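Long-range contacts in putative oxygenase (Streptomyces viridochromogenes Tue57, PDB 4XAA), which probably acts as an iron- and 2-oxoglutarate-dependent dioxygenase, built on a double-stranded beta-helix and linked to oxidative cyclization in orthosomycin biosynthesis: residues A[23-27]-A[89-95]; A[32-36]-A[141-145]; A[38-42]-A[78-83]; A[54-58]-A[69-74]; A[109-113]-A[208-212]. One frame throughout, in Å; residues are numbered along the deposited sequence.

Contact 1: residues A[23-27]-A[89-95]; sequences AGPVL and REELAQL
Val26 meets Glu91 and Leu95 of helix 90-100 with its two methyl groups. Val26 CG1 lies against CB of Glu91 at 3.8 Å, and the two side chains run past each other in opposite directions. Val26 CG2 meets Leu95 CD2 at 3.7 Å, with the two side chains at a slant. With CG1 anti to the backbone N (chi1 172°), that methyl is turned to Glu91 and CG2, beside the nitrogen, to Leu95. Leu92 CD2 comes near Val26 CG1 as well, at 4.1 Å. These residues join the end of edge strand 20-25 to the first turns of helix 90-100. That helix packs on the large sheet of the double-stranded beta-helix: Leu92 also touches Ile141 and Tyr214, and Leu95 touches Leu139 and Val187. The strand is held in the sheet by backbone bonds from Ala23 and Gly24 to Val187. Leu27 CD2 rests on the aliphatic base of Arg89, 3.7 Å from CB, while Leu27 CD1 faces Leu92 CD2 at 4.3 Å. No hydrogen bond crosses between the segments. The charged groups all belong to 89-95, at the start of the helix. Arg89 NH2 forms a salt bridge with Glu91 OE2 at 2.9 Å, with a weak hydrogen bond. Glu90 OE1 attracts Arg89 by charge alone, since it sits well off the guanidinium plane.

Contact 2: residues A[32-36]-A[141-145]; sequences IARLK and ICLDD
Leu143 is the apolar centre. Its CD2 methyl meets Leu35 CB at 4.1 Å and comes within 4.4 Å of Ile32 CG2. Its other methyl, CD1, lies 4.0 Å from Lys36 CA, against the helix backbone. Deeper along the strand, Ile141 CG2 touches Ile32 CD1 at 3.8 Å, and the two side chains pass at a slant. Both groups are branch ends: Ile32 CG1 sits anti to the carbonyl carbon (chi1 -65°) and carries CD1 toward the strand. Helix 29-47 thus lies over one side of the large sheet of the double-stranded beta-helix, at the end of strand 136-142. The side chains of Leu35 and Leu143 also reach Ile210 on the neighbouring strand 207-215. Cys142 points away from the helix, and its side chain is about 13 Å from the bound nickel ion. Outward, the Lys36 chain slides past Leu143, with chi1 to chi3 extended. Its CE lies close to Leu143 O, at 3.0 Å, before chi4 bends the amine aside. Lys36 CE is also 3.3 Å from Asp144 OD1, and the two side chains cross at about a right angle. The ion pair itself is long, with Lys36 NZ 3.8 Å from Asp144 OD1. Each charge has a firmer partner elsewhere: Lys36 with Glu40, and Asp144 OD2 with Arg208 NH1.

Contact 3: residues A[38-42]-A[78-83]; sequences GAERL and QDWAPE
Leu42 and Trp80 form the tight part of this contact. Leu42 CD1 stands over one face of the indole, 3.7 Å from the centroid of the five-membered ring and only 5° off its normal. This is a CH-pi contact, and the two side chains cross at about a right angle. Leu42 CD2 lies against Trp80 CB at 4.0 Å. Trp80 CG lies between the backbone N and the carbonyl carbon (chi1 60°), which turns the indole to the helix. There Gly38, with no side chain, lets CE3 of Trp80 come within 3.6 Å of its CA. The ring is also fixed by its NE1, which bonds to Leu75 O.

The looser side holds Arg41 and Glu83, both partly exposed, with the exposed Ala81 and Asp79 nearby. Arg41 grips the carboxylate end-on. Arg41 NH2 bonds to Glu83 OE1 at 3.1 Å, and Arg41 NH1 bonds to Glu83 OE2 at 3.2 Å. The fit is imperfect, since the guanidinium and carboxylate planes are 35° apart and both oxygens are met from above the carboxylate plane. The contact ties helix 29-47 to the loop between strand 68-72 and helix 90-100. The side made by Leu42, Trp80 and Gly38 is apolar. The side made by Arg41 and Glu83 is a two-bond salt bridge, whose strength is probably moderated by solvent and by its tilted geometry.

Contact 4: residues A[54-58]-A[69-74]; sequences DDYWN and LYRVHN
Trp57 O takes two backbone N-H groups from the opposite strand, Tyr70 N at 2.9 Å and Arg71 N at 3.2 Å. Tyr70 and Arg71 thus both face Trp57, which makes a classic beta bulge in the antiparallel hairpin of strands 56-59 and 68-72. Trp57 N is satisfied in return by Arg71 O at 2.8 Å. Further along, His73 N bonds to Asp55 O at 2.7 Å. The Asp55 side chain is held at both oxygens: OD1 accepts Asn74 ND2 at 2.7 Å on its syn side, but tilted well out of the carboxylate plane, and OD2 accepts Gln78 NE2. Asn58 ND2 bonds to Tyr56 O at 2.9 Å, and Tyr56 OH bonds to Leu42 O.

Trp57 and Arg71 lie on one face of the hairpin, Tyr56, Leu69 and Val72 on the other. The Trp57 six-membered ring forms an offset stack with His73, planes at 23°, while Arg71 CD sits over the indole in a CH-pi contact. Arg71 NE bonds to His73 ND1 at 3.1 Å, close to the imidazole plane. That bond makes ND1 an acceptor, so the proton of a neutral His73 would be on NE2. The Arg71 side chain is about 6 Å from the nickel ion. The NE bond and the packing of CD on Trp57 probably limit how far Arg71 can swing near the metal.

Contact 5: residues A[109-113]-A[208-212]; sequences YALVL and RTIVI
Strands 109-113 and 208-212 run antiparallel, with an angle of 156° between their directions. Two hydrogen-bonded pairs alternate with three non-hydrogen-bonded ones, and the register is unbroken. Ala110 and Val211 exchange bonds both ways: Ala110 N to Val211 O at 2.7 Å, and Val211 N to Ala110 O at 2.8 Å. Val112 and Thr209 do the same at 3.0 Å, both from Val112 N to Thr209 O and from Thr209 N to Val112 O.

The side chains divide between two faces. Ala110, Val112, Thr209 and Val211 share one. Here Val112 and Thr209 lie side by side, with Val112 CG2 3.8 Å from Thr209 CB, while the other Val112 methyl, CG1, meets Val211 CG2 at 3.9 Å. Val211 is about 7 Å from the nickel ion, so this face looks into the metal-binding side of the double-stranded beta-helix. Tyr109, Leu111, Ile210 and Ile212 lie on the other face, with Leu113 and Arg208. Ile212 CD1 touches Tyr109 CD2 at 3.6 Å, approaching the ring at a slant. Leu111 CG stands anti to the backbone N (chi1 180°), which brings its CD1 within 4.0 Å of Ile210 CG1.

The pair is central in the large sheet. Strand 68-72 bonds to strand 105-114 on its other edge, and strand 136-142 does so for 207-215. Helix 29-47 covers the second face through Ala39 on Leu111, Ile43 on Leu113 and Leu35 on Ile210. At the strand end, Arg208 pairs with Asp144.

In the fold
Contact 5 joins two neighbouring strands of the large sheet. Contact 4 adds an edge hairpin and contact 2 lies beyond the other strand, each centred about 10 Å from the centre of contact 5. Contacts 2 and 3 share helix 29-47, centres about 12 Å apart. Contact 1 closes the far end, its centre about 24 Å from that of contact 4. Along the chain, contact 4 nests in contact 3, and contact 3 in contacts 1 and 2, which alternate. Contact 5 follows contacts 1, 3 and 4 and alternates with contact 2. Helix 29-47 thus packs against a strand from much later, while Arg71 and Val211 approach the nickel held by His125, Asp127 and His196.

Contact 1: residues A[23-27]-A[89-95]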
# COMPACT_ATOMS: atom_id res chain seq x y z
N ALA A 23 -5.98 8.24 6.21
CA ALA A 23 -6.18 8.51 7.63
C ALA A 23 -5.21 9.56 8.18
O ALA A 23 -5.26 9.91 9.35
CB ALA A 23 -6.04 7.23 8.44
N GLY A 24 -4.32 10.05 7.33
CA GLY A 24 -3.32 10.99 7.77
C GLY A 24 -2.25 10.31 8.60
O GLY A 24 -2.17 9.09 8.62
N PRO A 25 -1.41 11.11 9.25
CA PRO A 25 -0.28 10.64 10.05
C PRO A 25 -0.71 9.76 11.22
O PRO A 25 -1.77 9.95 11.81
CB PRO A 25 0.37 11.93 10.55
CG PRO A 25 -0.08 12.99 9.59
CD PRO A 25 -1.47 12.59 9.20
N VAL A 26 0.14 8.79 11.53
CA VAL A 26 -0.13 7.81 12.56
C VAL A 26 1.10 7.68 13.44
O VAL A 26 1.01 7.65 14.66
CB VAL A 26 -0.47 6.43 11.96
CG1 VAL A 26 -0.55 5.39 13.05
CG2 VAL A 26 -1.76 6.50 11.18
N LEU A 27 2.26 7.60 12.79
CA LEU A 27 3.52 7.58 13.50
C LEU A 27 4.16 8.95 13.51
O LEU A 27 3.95 9.75 12.60
CB LEU A 27 4.48 6.58 12.86
CG LEU A 27 3.96 5.15 12.79
CD1 LEU A 27 4.88 4.29 11.91
CD2 LEU A 27 3.81 4.57 14.19
N ARG A 89 5.18 -1.13 15.42
CA ARG A 89 4.61 -0.12 16.30
C ARG A 89 3.15 -0.47 16.50
O ARG A 89 2.47 -0.90 15.57
CB ARG A 89 4.75 1.30 15.73
CG ARG A 89 6.18 1.82 15.61
CD ARG A 89 6.83 2.02 16.97
NE ARG A 89 6.12 3.01 17.77
CZ ARG A 89 6.02 2.96 19.10
NH1 ARG A 89 6.60 1.97 19.76
NH2 ARG A 89 5.35 3.89 19.76
N GLU A 90 2.68 -0.29 17.72
CA GLU A 90 1.34 -0.68 18.09
C GLU A 90 0.26 0.20 17.47
O GLU A 90 -0.89 -0.22 17.32
CB GLU A 90 1.21 -0.66 19.61
CG GLU A 90 1.69 0.66 20.24
CD GLU A 90 3.19 0.66 20.60
OE1 GLU A 90 3.99 -0.07 19.95
OE2 GLU A 90 3.55 1.40 21.54
N GLU A 91 0.61 1.44 17.12
CA GLU A 91 -0.36 2.35 16.55
C GLU A 91 -0.92 1.82 15.23
O GLU A 91 -2.07 2.11 14.86
CB GLU A 91 0.26 3.73 16.34
CG GLU A 91 0.71 4.43 17.62
CD GLU A 91 2.13 4.07 18.00
OE1 GLU A 91 2.61 3.00 17.55
OE2 GLU A 91 2.77 4.86 18.75
N LEU A 92 -0.12 1.04 14.52
CA LEU A 92 -0.50 0.58 13.19
C LEU A 92 -1.65 -0.41 13.27
O LEU A 92 -2.67 -0.23 12.61
CB LEU A 92 0.69 -0.05 12.48
CG LEU A 92 1.78 0.99 12.22
CD1 LEU A 92 3.01 0.34 11.59
CD2 LEU A 92 1.26 2.11 11.36
N ALA A 93 -1.50 -1.43 14.11
CA ALA A 93 -2.54 -2.44 14.22
C ALA A 93 -3.77 -1.85 14.90
O ALA A 93 -4.89 -2.23 14.60
CB ALA A 93 -2.04 -3.64 14.98
N GLN A 94 -3.55 -0.90 15.81
CA GLN A 94 -4.66 -0.19 16.44
C GLN A 94 -5.43 0.67 15.44
O GLN A 94 -6.66 0.73 15.48
CB GLN A 94 -4.14 0.65 17.62
CG GLN A 94 -3.74 -0.20 18.85
CD GLN A 94 -2.89 0.55 19.86
OE1 GLN A 94 -2.55 1.72 19.68
NE2 GLN A 94 -2.53 -0.14 20.94
N LEU A 95 -4.73 1.33 14.53
CA LEU A 95 -5.42 2.02 13.44
C LEU A 95 -6.28 1.06 12.61
O LEU A 95 -7.44 1.35 12.31
CB LEU A 95 -4.43 2.72 12.51
CG LEU A 95 -5.12 3.51 11.40
CD1 LEU A 95 -5.69 4.80 11.99
CD2 LEU A 95 -4.17 3.82 10.26

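Contact 2: residues A[32-36]-A[141-145]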
# COMPACT_ATOMS: atom_id res chain seq x y z
N ILE A 32 8.71 7.83 10.69
CA ILE A 32 8.52 7.75 9.25
C ILE A 32 9.87 7.94 8.57
O ILE A 32 10.17 7.29 7.57
CB ILE A 32 7.52 8.80 8.77
CG1 ILE A 32 6.14 8.50 9.35
CG2 ILE A 32 7.45 8.84 7.25
CD1 ILE A 32 5.67 7.09 9.08
N ALA A 33 10.69 8.81 9.14
CA ALA A 33 11.97 9.15 8.54
C ALA A 33 12.92 7.97 8.60
O ALA A 33 13.67 7.71 7.67
CB ALA A 33 12.57 10.37 9.23
N ARG A 34 12.88 7.24 9.71
CA ARG A 34 13.72 6.06 9.87
C ARG A 34 13.23 4.93 8.97
O ARG A 34 14.03 4.24 8.34
CB ARG A 34 13.74 5.63 11.33
CG ARG A 34 14.42 6.66 12.24
CD ARG A 34 14.36 6.23 13.70
NE ARG A 34 13.39 7.03 14.46
CZ ARG A 34 12.60 6.54 15.41
NH1 ARG A 34 12.67 5.25 15.72
NH2 ARG A 34 11.75 7.35 16.06
N LEU A 35 11.91 4.74 8.87
CA LEU A 35 11.36 3.77 7.94
C LEU A 35 11.84 4.04 6.52
O LEU A 35 12.27 3.12 5.81
CB LEU A 35 9.84 3.76 8.00
CG LEU A 35 9.27 2.98 9.18
CD1 LEU A 35 7.76 3.05 9.21
CD2 LEU A 35 9.73 1.53 9.10
N LYS A 36 11.80 5.31 6.12
CA LYS A 36 12.22 5.73 4.79
C LYS A 36 13.68 5.35 4.57
O LYS A 36 14.03 4.78 3.54
CB LYS A 36 12.04 7.25 4.61
CG LYS A 36 12.07 7.75 3.14
CD LYS A 36 11.60 9.21 3.05
CE LYS A 36 11.51 9.73 1.60
NZ LYS A 36 12.83 10.03 0.98
N ILE A 141 1.63 2.79 4.37
CA ILE A 141 2.40 3.85 4.98
C ILE A 141 3.25 4.52 3.91
O ILE A 141 4.22 3.96 3.43
CB ILE A 141 3.32 3.34 6.12
CG1 ILE A 141 2.53 2.49 7.11
CG2 ILE A 141 3.96 4.52 6.83
CD1 ILE A 141 3.42 1.68 8.04
N CYS A 142 2.86 5.74 3.56
CA CYS A 142 3.50 6.50 2.50
C CYS A 142 4.78 7.17 2.97
O CYS A 142 4.77 7.96 3.91
CB CYS A 142 2.50 7.52 1.96
SG CYS A 142 0.93 6.67 1.64
N LEU A 143 5.89 6.84 2.33
CA LEU A 143 7.17 7.38 2.74
C LEU A 143 7.51 8.50 1.77
O LEU A 143 8.54 9.15 1.88
CB LEU A 143 8.26 6.30 2.76
CG LEU A 143 7.91 4.95 3.41
CD1 LEU A 143 9.03 3.94 3.20
CD2 LEU A 143 7.61 5.10 4.89
N ASP A 144 6.62 8.73 0.81
CA ASP A 144 6.74 9.84 -0.11
C ASP A 144 5.41 10.58 -0.35
O ASP A 144 4.32 10.03 -0.11
CB ASP A 144 7.31 9.35 -1.44
CG ASP A 144 8.74 8.88 -1.31
OD1 ASP A 144 9.61 9.73 -1.10
OD2 ASP A 144 8.99 7.66 -1.42
N ASP A 145 5.53 11.83 -0.78
CA ASP A 145 4.44 12.55 -1.44
C ASP A 145 4.07 11.80 -2.72
O ASP A 145 4.93 11.50 -3.52
CB ASP A 145 4.86 13.98 -1.80
CG ASP A 145 4.93 14.90 -0.59
OD1 ASP A 145 5.12 14.40 0.53
OD2 ASP A 145 4.78 16.13 -0.77

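Contact 3: residues A[38-42]-A[78-83]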
# COMPACT_ATOMS: atom_id res chain seq x y z
N GLY A 38 15.43 3.06 6.19
CA GLY A 38 15.52 1.61 6.13
C GLY A 38 15.11 1.13 4.76
O GLY A 38 15.77 0.29 4.18
N ALA A 39 14.01 1.67 4.24
CA ALA A 39 13.53 1.30 2.92
C ALA A 39 14.59 1.54 1.86
O ALA A 39 14.90 0.64 1.07
CB ALA A 39 12.26 2.07 2.58
N GLU A 40 15.17 2.73 1.86
CA GLU A 40 16.18 3.08 0.87
C GLU A 40 17.36 2.13 0.96
O GLU A 40 17.87 1.68 -0.06
CB GLU A 40 16.64 4.52 1.05
CG GLU A 40 15.55 5.55 0.77
CD GLU A 40 16.08 6.98 0.82
OE1 GLU A 40 17.29 7.16 0.57
OE2 GLU A 40 15.29 7.91 1.11
N ARG A 41 17.79 1.82 2.18
CA ARG A 41 18.88 0.87 2.34
C ARG A 41 18.56 -0.49 1.70
O ARG A 41 19.43 -1.17 1.18
CB ARG A 41 19.23 0.68 3.81
CG ARG A 41 20.46 -0.19 4.01
CD ARG A 41 21.07 0.05 5.38
NE ARG A 41 20.41 -0.74 6.42
CZ ARG A 41 19.49 -0.26 7.24
NH1 ARG A 41 19.13 1.01 7.16
NH2 ARG A 41 18.94 -1.06 8.16
N LEU A 42 17.29 -0.87 1.74
CA LEU A 42 16.87 -2.10 1.12
C LEU A 42 16.98 -1.96 -0.39
O LEU A 42 17.43 -2.88 -1.09
CB LEU A 42 15.44 -2.45 1.51
CG LEU A 42 15.28 -3.01 2.92
CD1 LEU A 42 13.81 -3.17 3.21
CD2 LEU A 42 16.01 -4.33 3.04
N GLN A 78 13.18 -9.21 6.11
CA GLN A 78 14.35 -8.73 5.41
C GLN A 78 15.36 -8.21 6.42
O GLN A 78 15.02 -7.94 7.56
CB GLN A 78 13.98 -7.65 4.40
CG GLN A 78 12.97 -8.11 3.35
CD GLN A 78 13.46 -9.29 2.50
OE1 GLN A 78 14.62 -9.35 2.10
NE2 GLN A 78 12.56 -10.23 2.22
N ASP A 79 16.60 -8.10 6.00
CA ASP A 79 17.63 -7.63 6.90
C ASP A 79 17.68 -6.11 6.90
O ASP A 79 18.41 -5.51 6.10
CB ASP A 79 19.00 -8.20 6.52
CG ASP A 79 20.12 -7.62 7.36
OD1 ASP A 79 19.82 -7.11 8.47
OD2 ASP A 79 21.28 -7.67 6.92
N TRP A 80 16.92 -5.48 7.79
CA TRP A 80 17.02 -4.04 7.94
C TRP A 80 16.65 -3.59 9.33
O TRP A 80 16.06 -2.53 9.52
CB TRP A 80 16.16 -3.32 6.89
CG TRP A 80 14.69 -3.60 6.89
CD1 TRP A 80 14.07 -4.79 6.66
CD2 TRP A 80 13.65 -2.63 7.03
NE1 TRP A 80 12.71 -4.64 6.71
CE2 TRP A 80 12.42 -3.31 6.92
CE3 TRP A 80 13.63 -1.25 7.27
CZ2 TRP A 80 11.18 -2.67 7.03
CZ3 TRP A 80 12.40 -0.60 7.39
CH2 TRP A 80 11.19 -1.32 7.26
N ALA A 81 17.00 -4.41 10.31
CA ALA A 81 16.98 -4.01 11.71
C ALA A 81 18.04 -2.93 11.90
O ALA A 81 19.08 -2.96 11.25
CB ALA A 81 17.24 -5.21 12.61
N PRO A 82 17.80 -1.98 12.81
CA PRO A 82 16.65 -1.89 13.72
C PRO A 82 15.42 -1.15 13.19
O PRO A 82 14.40 -1.18 13.86
CB PRO A 82 17.24 -1.15 14.92
CG PRO A 82 18.22 -0.21 14.29
CD PRO A 82 18.83 -0.97 13.13
N GLU A 83 15.51 -0.50 12.03
CA GLU A 83 14.37 0.22 11.47
C GLU A 83 13.16 -0.68 11.24
O GLU A 83 12.02 -0.25 11.41
CB GLU A 83 14.75 0.90 10.16
CG GLU A 83 15.72 2.04 10.33
CD GLU A 83 17.14 1.60 10.16
OE1 GLU A 83 17.43 0.41 10.38
OE2 GLU A 83 17.98 2.45 9.77

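Contact 4: residues A[54-58]-A[69-74]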
# COMPACT_ATOMS: atom_id res chain seq x y z
N ASP A 54 14.66 -13.62 -4.34
CA ASP A 54 13.29 -13.96 -4.65
C ASP A 54 12.33 -12.88 -4.18
O ASP A 54 11.37 -12.55 -4.88
CB ASP A 54 12.93 -15.30 -4.03
CG ASP A 54 11.71 -15.93 -4.69
OD1 ASP A 54 11.87 -16.46 -5.83
OD2 ASP A 54 10.62 -15.89 -4.08
N ASP A 55 12.58 -12.33 -3.00
CA ASP A 55 11.74 -11.26 -2.45
C ASP A 55 11.86 -9.91 -3.17
O ASP A 55 11.00 -9.04 -2.99
CB ASP A 55 12.03 -11.07 -0.97
CG ASP A 55 11.56 -12.23 -0.14
OD1 ASP A 55 10.48 -12.77 -0.47
OD2 ASP A 55 12.28 -12.61 0.82
N TYR A 56 12.90 -9.72 -3.97
CA TYR A 56 13.01 -8.49 -4.75
C TYR A 56 12.35 -8.64 -6.13
O TYR A 56 12.97 -9.12 -7.08
CB TYR A 56 14.47 -8.09 -4.92
CG TYR A 56 15.09 -7.45 -3.69
CD1 TYR A 56 15.21 -8.15 -2.50
CD2 TYR A 56 15.58 -6.15 -3.73
CE1 TYR A 56 15.79 -7.58 -1.40
CE2 TYR A 56 16.16 -5.57 -2.61
CZ TYR A 56 16.26 -6.28 -1.46
OH TYR A 56 16.84 -5.72 -0.34
N TRP A 57 11.08 -8.26 -6.24
CA TRP A 57 10.33 -8.41 -7.49
C TRP A 57 10.66 -7.29 -8.45
O TRP A 57 10.53 -6.11 -8.10
CB TRP A 57 8.83 -8.41 -7.24
CG TRP A 57 8.35 -9.52 -6.40
CD1 TRP A 57 9.10 -10.41 -5.70
CD2 TRP A 57 6.98 -9.85 -6.13
NE1 TRP A 57 8.29 -11.27 -5.03
CE2 TRP A 57 6.98 -10.95 -5.27
CE3 TRP A 57 5.75 -9.30 -6.53
CZ2 TRP A 57 5.81 -11.54 -4.80
CZ3 TRP A 57 4.59 -9.89 -6.07
CH2 TRP A 57 4.63 -11.00 -5.21
N ASN A 58 11.04 -7.67 -9.67
CA ASN A 58 11.49 -6.73 -10.68
C ASN A 58 11.10 -7.16 -12.09
O ASN A 58 10.90 -8.34 -12.36
CB ASN A 58 13.01 -6.57 -10.59
CG ASN A 58 13.75 -7.89 -10.83
OD1 ASN A 58 14.12 -8.20 -11.96
ND2 ASN A 58 13.95 -8.66 -9.77
N LEU A 69 13.01 -2.53 -10.08
CA LEU A 69 12.50 -3.04 -8.81
C LEU A 69 11.14 -2.41 -8.53
O LEU A 69 10.99 -1.20 -8.66
CB LEU A 69 13.49 -2.73 -7.68
CG LEU A 69 13.15 -3.24 -6.28
CD1 LEU A 69 13.15 -4.76 -6.24
CD2 LEU A 69 14.11 -2.67 -5.25
N TYR A 70 10.14 -3.23 -8.19
CA TYR A 70 8.84 -2.67 -7.84
C TYR A 70 8.28 -3.25 -6.54
O TYR A 70 7.29 -2.75 -6.02
CB TYR A 70 7.83 -2.87 -8.98
CG TYR A 70 7.52 -4.30 -9.36
CD1 TYR A 70 6.51 -5.01 -8.72
CD2 TYR A 70 8.23 -4.93 -10.38
CE1 TYR A 70 6.23 -6.32 -9.08
CE2 TYR A 70 7.95 -6.23 -10.73
CZ TYR A 70 6.95 -6.93 -10.08
OH TYR A 70 6.67 -8.23 -10.45
N ARG A 71 8.92 -4.27 -5.99
CA ARG A 71 8.49 -4.78 -4.69
C ARG A 71 9.58 -5.50 -3.92
O ARG A 71 10.43 -6.18 -4.49
CB ARG A 71 7.29 -5.71 -4.86
CG ARG A 71 6.62 -6.12 -3.56
CD ARG A 71 5.58 -7.13 -3.86
NE ARG A 71 4.69 -7.47 -2.75
CZ ARG A 71 3.45 -7.01 -2.63
NH1 ARG A 71 2.94 -6.17 -3.52
NH2 ARG A 71 2.71 -7.40 -1.61
N VAL A 72 9.57 -5.30 -2.62
CA VAL A 72 10.29 -6.15 -1.71
C VAL A 72 9.25 -6.92 -0.89
O VAL A 72 8.51 -6.34 -0.11
CB VAL A 72 11.22 -5.38 -0.80
CG1 VAL A 72 12.05 -6.35 0.02
CG2 VAL A 72 12.14 -4.50 -1.63
N HIS A 73 9.20 -8.23 -1.12
CA HIS A 73 8.19 -9.09 -0.54
C HIS A 73 8.70 -9.57 0.79
O HIS A 73 9.89 -9.46 1.06
CB HIS A 73 7.90 -10.27 -1.46
CG HIS A 73 6.56 -10.89 -1.27
ND1 HIS A 73 5.38 -10.19 -1.45
CD2 HIS A 73 6.20 -12.16 -0.95
CE1 HIS A 73 4.35 -11.00 -1.24
NE2 HIS A 73 4.83 -12.20 -0.94
N ASN A 74 7.81 -10.09 1.63
CA ASN A 74 8.20 -10.54 2.95
C ASN A 74 9.05 -9.50 3.67
O ASN A 74 10.14 -9.80 4.15
CB ASN A 74 8.95 -11.86 2.83
CG ASN A 74 8.09 -12.96 2.27
OD1 ASN A 74 6.99 -13.21 2.77
ND2 ASN A 74 8.57 -13.64 1.23

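Contact 5: residues A[109-113]-A[208-212]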
# COMPACT_ATOMS: atom_id res chain seq x y z
N TYR A 109 3.67 -8.19 4.91
CA TYR A 109 4.40 -6.95 4.92
C TYR A 109 5.11 -6.80 3.60
O TYR A 109 5.83 -7.71 3.18
CB TYR A 109 5.44 -6.93 6.05
CG TYR A 109 4.94 -7.25 7.45
CD1 TYR A 109 4.63 -8.55 7.81
CD2 TYR A 109 4.82 -6.25 8.41
CE1 TYR A 109 4.19 -8.85 9.09
CE2 TYR A 109 4.39 -6.55 9.70
CZ TYR A 109 4.08 -7.85 10.04
OH TYR A 109 3.65 -8.16 11.31
N ALA A 110 4.97 -5.66 2.96
CA ALA A 110 5.66 -5.46 1.70
C ALA A 110 6.10 -4.03 1.52
O ALA A 110 5.46 -3.09 2.00
CB ALA A 110 4.77 -5.90 0.50
N LEU A 111 7.21 -3.86 0.82
CA LEU A 111 7.59 -2.57 0.30
C LEU A 111 7.27 -2.53 -1.19
O LEU A 111 7.84 -3.30 -1.97
CB LEU A 111 9.07 -2.29 0.56
CG LEU A 111 9.70 -0.98 0.10
CD1 LEU A 111 9.19 0.22 0.88
CD2 LEU A 111 11.21 -1.07 0.19
N VAL A 112 6.34 -1.67 -1.58
CA VAL A 112 6.08 -1.43 -2.98
C VAL A 112 6.67 -0.08 -3.38
O VAL A 112 6.81 0.84 -2.56
CB VAL A 112 4.59 -1.51 -3.30
CG1 VAL A 112 3.95 -2.63 -2.50
CG2 VAL A 112 3.91 -0.20 -2.99
N LEU A 113 7.06 -0.00 -4.66
CA LEU A 113 7.99 1.00 -5.14
C LEU A 113 7.69 1.46 -6.53
O LEU A 113 7.43 0.63 -7.41
CB LEU A 113 9.42 0.46 -5.17
CG LEU A 113 9.89 -0.35 -3.98
CD1 LEU A 113 11.11 -1.09 -4.37
CD2 LEU A 113 10.18 0.65 -2.89
N ARG A 208 7.59 5.44 -2.54
CA ARG A 208 7.87 4.31 -1.70
C ARG A 208 6.78 4.16 -0.65
O ARG A 208 6.41 5.12 0.01
CB ARG A 208 9.23 4.46 -1.01
CG ARG A 208 10.37 4.88 -1.92
CD ARG A 208 11.63 4.99 -1.10
NE ARG A 208 12.66 5.86 -1.66
CZ ARG A 208 12.64 7.18 -1.60
NH1 ARG A 208 11.62 7.80 -1.04
NH2 ARG A 208 13.64 7.89 -2.12
N THR A 209 6.29 2.94 -0.50
CA THR A 209 5.17 2.66 0.38
C THR A 209 5.43 1.36 1.12
O THR A 209 5.92 0.40 0.54
CB THR A 209 3.85 2.57 -0.43
OG1 THR A 209 3.59 3.83 -1.06
CG2 THR A 209 2.67 2.23 0.45
N ILE A 210 5.13 1.34 2.41
CA ILE A 210 5.10 0.09 3.16
C ILE A 210 3.65 -0.37 3.31
O ILE A 210 2.86 0.30 3.96
CB ILE A 210 5.76 0.24 4.57
CG1 ILE A 210 7.26 0.48 4.43
CG2 ILE A 210 5.52 -0.99 5.43
CD1 ILE A 210 7.93 0.83 5.72
N VAL A 211 3.31 -1.48 2.68
CA VAL A 211 1.97 -2.07 2.78
C VAL A 211 1.96 -3.25 3.75
O VAL A 211 2.71 -4.24 3.59
CB VAL A 211 1.44 -2.55 1.41
CG1 VAL A 211 -0.02 -2.97 1.50
CG2 VAL A 211 1.61 -1.48 0.36
N ILE A 212 1.11 -3.15 4.77
CA ILE A 212 0.96 -4.20 5.76
C ILE A 212 -0.50 -4.64 5.73
O ILE A 212 -1.41 -3.82 5.73
CB ILE A 212 1.38 -3.72 7.19
CG1 ILE A 212 2.83 -3.23 7.19
CG2 ILE A 212 1.24 -4.82 8.23
CD1 ILE A 212 3.38 -2.92 8.58